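Local coordinates for protein aspartokinase (Synechocystis, PDB 3L76) that probably phosphorylates the beta-carboxyl group of aspartate with ATP, the entry step to lysine and threonine biosynthesis, and carries ACT domains that bind lysine and threonine, at residues V76-L81 with V132-Q137. Numbering follows the deposited sequence.
Sequences VSIALL and VVAGFQ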
loop_
_atom_site.group_PDB
_atom_site.type_symbol
_atom_site.label_atom_id
_atom_site.label_comp_id
_atom_site.label_asym_id
_atom_site.label_seq_id
_atom_site.Cartn_x
_atom_site.Cartn_y
_atom_site.Cartn_z
ATOM N N VAL A 76 -0.595 -4.216 -5.301
ATOM C CA VAL A 76 -1.377 -5.453 -5.171
ATOM C C VAL A 76 -1.475 -6.131 -6.527
ATOM O O VAL A 76 -1.414 -7.353 -6.633
ATOM C CB VAL A 76 -2.795 -5.306 -4.488
ATOM C CG1 VAL A 76 -2.914 -4.039 -3.659
ATOM C CG2 VAL A 76 -3.941 -5.449 -5.496
ATOM N N SER A 77 -1.569 -5.318 -7.568
ATOM C CA SER A 77 -1.701 -5.822 -8.933
ATOM C C SER A 77 -0.497 -6.641 -9.435
ATOM O O SER A 77 -0.671 -7.709 -10.023
ATOM C CB SER A 77 -2.001 -4.659 -9.891
ATOM O OG SER A 77 -3.188 -3.975 -9.515
ATOM N N ILE A 78 0.719 -6.146 -9.224
ATOM C CA ILE A 78 1.899 -6.907 -9.637
ATOM C C ILE A 78 2.102 -8.178 -8.797
ATOM O O ILE A 78 2.624 -9.176 -9.291
ATOM C CB ILE A 78 3.182 -6.041 -9.646
ATOM C CG1 ILE A 78 3.664 -5.752 -8.221
ATOM C CG2 ILE A 78 2.952 -4.737 -10.442
ATOM C CD1 ILE A 78 5.030 -5.072 -8.173
ATOM N N ALA A 79 1.688 -8.143 -7.533
ATOM C CA ALA A 79 1.724 -9.339 -6.701
ATOM C C ALA A 79 0.774 -10.377 -7.291
ATOM O O ALA A 79 1.165 -11.511 -7.567
ATOM C CB ALA A 79 1.355 -9.009 -5.246
ATOM N N LEU A 80 -0.474 -9.977 -7.516
ATOM C CA LEU A 80 -1.461 -10.888 -8.077
ATOM C C LEU A 80 -0.978 -11.478 -9.388
ATOM O O LEU A 80 -0.920 -12.701 -9.552
ATOM C CB LEU A 80 -2.819 -10.199 -8.248
ATOM C CG LEU A 80 -3.669 -10.287 -6.978
ATOM C CD1 LEU A 80 -3.746 -11.730 -6.492
ATOM C CD2 LEU A 80 -3.096 -9.424 -5.879
ATOM N N LEU A 81 -0.617 -10.601 -10.315
ATOM C CA LEU A 81 -0.221 -11.026 -11.653
ATOM C C LEU A 81 0.949 -12.013 -11.670
ATOM O O LEU A 81 0.943 -12.977 -12.442
ATOM C CB LEU A 81 0.114 -9.816 -12.526
ATOM C CG LEU A 81 0.528 -10.173 -13.961
ATOM C CD1 LEU A 81 -0.605 -10.885 -14.679
ATOM C CD2 LEU A 81 0.970 -8.949 -14.736
ATOM N N VAL A 132 7.887 -8.091 -13.408
ATOM C CA VAL A 132 6.678 -7.316 -13.308
ATOM C C VAL A 132 6.966 -6.228 -12.302
ATOM O O VAL A 132 7.356 -6.518 -11.169
ATOM C CB VAL A 132 5.547 -8.189 -12.806
ATOM C CG1 VAL A 132 4.288 -7.368 -12.577
ATOM C CG2 VAL A 132 5.315 -9.340 -13.785
ATOM N N VAL A 133 6.801 -4.971 -12.717
ATOM C CA VAL A 133 7.255 -3.872 -11.876
ATOM C C VAL A 133 6.188 -2.888 -11.472
ATOM O O VAL A 133 5.159 -2.745 -12.128
ATOM C CB VAL A 133 8.503 -3.074 -12.420
ATOM C CG1 VAL A 133 9.496 -3.908 -13.206
ATOM C CG2 VAL A 133 8.150 -1.734 -13.019
ATOM N N ALA A 134 6.462 -2.212 -10.366
ATOM C CA ALA A 134 5.581 -1.192 -9.836
ATOM C C ALA A 134 6.318 -0.355 -8.798
ATOM O O ALA A 134 6.908 -0.881 -7.843
ATOM C CB ALA A 134 4.342 -1.821 -9.233
ATOM N N GLY A 135 6.295 0.955 -9.003
ATOM C CA GLY A 135 6.877 1.881 -8.057
ATOM C C GLY A 135 8.315 2.276 -8.338
ATOM O O GLY A 135 9.090 1.542 -8.956
ATOM N N PHE A 136 8.660 3.472 -7.881
ATOM C CA PHE A 136 10.037 3.921 -7.856
ATOM C C PHE A 136 10.247 4.496 -6.479
ATOM O O PHE A 136 9.285 4.774 -5.765
ATOM C CB PHE A 136 10.283 5.019 -8.895
ATOM C CG PHE A 136 9.899 4.632 -10.292
ATOM C CD1 PHE A 136 10.775 3.919 -11.093
ATOM C CD2 PHE A 136 8.660 4.984 -10.803
ATOM C CE1 PHE A 136 10.421 3.558 -12.376
ATOM C CE2 PHE A 136 8.305 4.626 -12.078
ATOM C CZ PHE A 136 9.187 3.913 -12.867
ATOM N N GLN A 137 11.505 4.683 -6.107
ATOM C CA GLN A 137 11.827 5.374 -4.871
ATOM C C GLN A 137 11.818 6.878 -5.124
ATOM O O GLN A 137 12.346 7.338 -6.128
ATOM C CB GLN A 137 13.191 4.923 -4.346
ATOM C CG GLN A 137 13.601 5.574 -3.043
ATOM C CD GLN A 137 14.970 5.128 -2.586
ATOM O OE1 GLN A 137 15.952 5.247 -3.322
ATOM N NE2 GLN A 137 15.046 4.606 -1.363
#
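I78 reaches from its helix onto the strand with both branches at once, and V132 and A134, two residues apart and pointing to the same side of the strand, receive it. The branch point sits against V132: I78 CB lies 3.4 Å from V132 CG1, the methyl that stands anti to its own backbone N (chi1 175°) and so meets the helix, reaching I78 CG2 as well. Farther along the strand, the methyl of A134 meets the ends of both branches, with A134 CB 3.4 Å from I78 CG2 and 3.5 Å from I78 CD1. With CG1 of I78 between its backbone N and carbonyl carbon (chi1 74°), CG2 stands anti to the carbonyl carbon and is carried onto the strand backbone, where I78 CG2 rests 3.4 Å from V133 O in a van der Waals contact. This is helix-on-sheet packing in the amino acid kinase domain: helix 63-87 lies over strand 130-138, and the axes of 76-81 and 132-134 run nearly antiparallel (168°) and come within 8.1 Å. The strand is flanked by parallel strands 35-40 and 92-96; V133 is turned away from helix 63-87 and its side chain packs on L162 of helix 154-166, giving an alpha/beta/alpha sandwich. An alanine at I78, which lacks both branches, would probably open a gap beside A134 CB and V133 O. One helical turn on, L81 makes a looser touch, L81 CD2 coming to 4.3 Å from V132 CG1; its side chain also packs on V38 and V40 of the next strand and on helix 16-31. No hydrogen bond joins the two segments, but I78 O is hydrogen-bonded to S94 OG and A134 O to T96 OG1, while M68 of the second subunit packs on I78.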